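PDB 5UPB: acetoacetate decarboxylase from Sphingomonas wittichii, which belongs to the acetoacetate decarboxylase-like family and probably acts as a lyase on keto acid substrates. Local coordinates for residues F6-T10 against G11-L15; G139-R142 against E143-V147. All coordinates share one frame; numbering follows the deposited sequence.

In the fold
Interactions 1 and 2 are both local, each folding one continuous piece of chain back on itself, and they share no helix or strand: their centres lie 44 Å apart and their nearest atoms about 28 Å. Interaction 1 (6-15) is a surface contact in the N-terminal loop ahead of strand 21-34, with the second subunit against it. Interaction 2 (139-147) is partly buried and leads directly into strand 146-153. The chemistry follows the place. The irregular loop 6-15 is pinned by two hydrogen bonds, one of them from backbone to a threonine hydroxyl, whereas 139-147 has one turn-closing backbone bond and an aliphatic patch beside the strand.

Interaction 1 of 2, residues F6-T10 against G11-L15; sequences FLTPT and GQASL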
# COMPACT_ATOMS: atom_id res chain seq x y z
N PHE A 6 4.41 21.23 1.93
CA PHE A 6 4.29 22.13 3.10
C PHE A 6 5.29 23.29 3.01
O PHE A 6 6.50 23.06 2.93
CB PHE A 6 4.54 21.37 4.42
CG PHE A 6 3.69 20.13 4.61
CD1 PHE A 6 2.40 20.06 4.11
CD2 PHE A 6 4.20 19.03 5.28
CE1 PHE A 6 1.62 18.92 4.27
CE2 PHE A 6 3.43 17.88 5.46
CZ PHE A 6 2.13 17.83 4.95
N LEU A 7 4.79 24.52 3.05
CA LEU A 7 5.66 25.69 2.98
C LEU A 7 6.28 25.98 4.35
O LEU A 7 5.57 26.27 5.32
CB LEU A 7 4.88 26.90 2.48
CG LEU A 7 4.35 26.82 1.05
CD1 LEU A 7 3.43 27.98 0.76
CD2 LEU A 7 5.54 26.80 0.06
N THR A 8 7.60 25.92 4.42
CA THR A 8 8.33 26.23 5.64
C THR A 8 9.53 27.07 5.23
O THR A 8 9.93 27.04 4.06
CB THR A 8 8.79 24.97 6.39
OG1 THR A 8 9.98 24.44 5.78
CG2 THR A 8 7.72 23.90 6.38
N PRO A 9 10.11 27.84 6.16
CA PRO A 9 11.24 28.71 5.77
C PRO A 9 12.36 27.92 5.12
O PRO A 9 12.83 28.27 4.03
CB PRO A 9 11.66 29.37 7.09
CG PRO A 9 10.58 29.04 8.10
CD PRO A 9 9.92 27.78 7.62
N THR A 10 12.82 26.85 5.78
CA THR A 10 13.72 25.87 5.18
C THR A 10 13.31 25.46 3.77
O THR A 10 14.13 25.45 2.85
CB THR A 10 13.75 24.63 6.08
OG1 THR A 10 14.04 25.02 7.42
CG2 THR A 10 14.81 23.66 5.59
N GLY A 11 12.05 25.09 3.59
CA GLY A 11 11.60 24.50 2.35
C GLY A 11 11.85 23.01 2.23
O GLY A 11 11.53 22.42 1.19
N GLN A 12 12.39 22.37 3.28
CA GLN A 12 12.68 20.94 3.24
C GLN A 12 11.42 20.10 3.14
O GLN A 12 11.51 18.90 2.85
CB GLN A 12 13.46 20.53 4.49
CG GLN A 12 12.80 20.92 5.81
CD GLN A 12 13.45 20.26 7.00
OE1 GLN A 12 14.47 19.59 6.87
NE2 GLN A 12 12.86 20.45 8.17
N ALA A 13 10.25 20.67 3.40
CA ALA A 13 9.03 19.90 3.48
C ALA A 13 8.12 20.10 2.27
O ALA A 13 6.99 19.60 2.28
CB ALA A 13 8.27 20.23 4.77
N SER A 14 8.56 20.83 1.24
CA SER A 14 7.74 21.01 0.06
C SER A 14 7.70 19.72 -0.74
O SER A 14 8.73 19.06 -0.92
CB SER A 14 8.28 22.15 -0.83
OG SER A 14 8.04 23.44 -0.30
N LEU A 15 6.52 19.35 -1.24
CA LEU A 15 6.43 18.19 -2.12
C LEU A 15 7.26 18.37 -3.36
O LEU A 15 7.86 17.41 -3.86
CB LEU A 15 4.99 17.94 -2.55
CG LEU A 15 4.06 17.05 -1.78
CD1 LEU A 15 2.74 17.00 -2.57
CD2 LEU A 15 4.62 15.68 -1.54
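Phe6 and Ala13 meet at the mouth of the loop, away from the bend, where the Phe6 N to Ala13 O hydrogen bond spans 3.1 Å. The bond is bent (139°), its donor above the carbonyl plane. Phe6 CB packs on Ala13 CB at 3.9 Å, and Thr8 CG2 lies 4.0 Å from Ala13 CB. Phe6 and Ala13 are buried, partly by the second subunit, whose Phe102 stacks on the Phe6 ring and whose Lys122 NZ also donates to Ala13 O.

The far end, around Thr10 and Gln12, is exposed or partly so. Thr10 CG2, anti to its N, reaches Gln12 CG at 3.4 Å as the two side chains pass at a slant, but Thr10 is poorly ordered. Across the bend itself, Thr8 OG1 accepts the N-H of Gly11 N at 3.1 Å (151°), its chi1 of 80° turning the hydroxyl there. Beyond it a type I turn, Gly11 to Ser14, weakly bonded (Ser14 N to Gly11 O, 3.4 Å), leads the chain back past Phe6; Ser14 OG bonds to Thr4 O.

The Phe6 amide and that lysine both donate to Ala13 O, which is consistent with loop shape and subunit contact depending on each other; the lysine's charge would probably polarise the carbonyl.

Interaction 2 of 2, residues G139-R142 against E143-V147; sequences GGLR and EGAVV
Arg142 to Ala145 form a type II beta turn, closed by the hydrogen bond from Ala145 N to Arg142 O at 3.0 Å. The bond is nearly straight at hydrogen (166°), although the donor stands 42° out of the carbonyl plane. Gly144 takes the third position of the turn with positive phi (91°), a conformation that glycine readily adopts. The methyl of Ala145 points back toward 139-142, its CB lying 3.3 Å from Arg142 O and 3.8 Å from Gly140 O.

The turn delivers the chain into strand 146-153, which pairs antiparallel with strand 156-166 in the curved beta structure of this acetoacetate decarboxylase-like fold; backbone bonds of Gly144 and Ala145 with Val165 lead into it, and Val147 pairs with Leu163.

Leu141 CD2 touches Val147 CG2 at 3.8 Å, the two side chains crossing at about a right angle, and Ala145 CB lies 4.4 Å from Leu141 CD2. Arg130 and Pro131 pack against both Leu141 and Val147. On the exposed side Arg142, with CG set between its N and carbonyl carbon, lays CG 3.3 Å from Glu143 O, while its poorly ordered side chain bends at chi3 away from 143-147 and back alongside Gly139.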
# COMPACT_ATOMS: atom_id res chain seq x y z
N GLY A 139 16.61 -15.08 -18.81
CA GLY A 139 17.41 -14.02 -19.34
C GLY A 139 16.62 -12.72 -19.29
O GLY A 139 15.56 -12.61 -18.68
N GLY A 140 17.20 -11.71 -19.93
CA GLY A 140 16.62 -10.39 -20.01
C GLY A 140 15.80 -10.21 -21.27
O GLY A 140 15.24 -11.16 -21.82
N LEU A 141 15.79 -8.97 -21.76
CA LEU A 141 15.07 -8.67 -23.00
C LEU A 141 15.79 -9.31 -24.19
O LEU A 141 17.01 -9.20 -24.34
CB LEU A 141 14.95 -7.16 -23.17
CG LEU A 141 14.06 -6.53 -22.11
CD1 LEU A 141 14.24 -5.03 -22.15
CD2 LEU A 141 12.60 -6.91 -22.36
N ARG A 142 15.01 -10.00 -25.01
CA ARG A 142 15.46 -10.77 -26.16
C ARG A 142 14.23 -11.19 -26.94
O ARG A 142 13.09 -11.07 -26.48
CB ARG A 142 16.24 -12.01 -25.71
CG ARG A 142 15.36 -12.97 -24.90
CD ARG A 142 16.10 -14.17 -24.36
NE ARG A 142 17.16 -13.86 -23.41
CZ ARG A 142 18.17 -14.68 -23.15
NH1 ARG A 142 18.27 -15.85 -23.77
NH2 ARG A 142 19.10 -14.32 -22.28
N GLU A 143 14.46 -11.76 -28.10
CA GLU A 143 13.37 -12.36 -28.83
C GLU A 143 12.69 -13.40 -27.94
O GLU A 143 13.36 -14.20 -27.28
CB GLU A 143 13.91 -13.03 -30.08
CG GLU A 143 14.67 -12.14 -31.00
CD GLU A 143 15.10 -12.88 -32.25
OE1 GLU A 143 14.83 -14.09 -32.32
OE2 GLU A 143 15.76 -12.27 -33.13
N GLY A 144 11.38 -13.34 -27.85
CA GLY A 144 10.68 -14.28 -27.00
C GLY A 144 10.46 -13.85 -25.57
O GLY A 144 9.67 -14.48 -24.90
N ALA A 145 11.10 -12.77 -25.10
CA ALA A 145 10.84 -12.27 -23.75
C ALA A 145 9.42 -11.74 -23.59
O ALA A 145 8.79 -11.28 -24.54
CB ALA A 145 11.84 -11.16 -23.42
N VAL A 146 8.91 -11.77 -22.36
CA VAL A 146 7.60 -11.20 -22.08
C VAL A 146 7.76 -10.09 -21.05
O VAL A 146 8.65 -10.15 -20.19
CB VAL A 146 6.58 -12.26 -21.63
CG1 VAL A 146 6.23 -13.17 -22.82
CG2 VAL A 146 7.09 -13.08 -20.43
N VAL A 147 6.96 -9.04 -21.23
CA VAL A 147 6.89 -7.87 -20.35
C VAL A 147 5.43 -7.64 -19.99
O VAL A 147 4.54 -7.87 -20.81
CB VAL A 147 7.48 -6.64 -21.07
CG1 VAL A 147 7.37 -5.41 -20.21
CG2 VAL A 147 8.94 -6.93 -21.46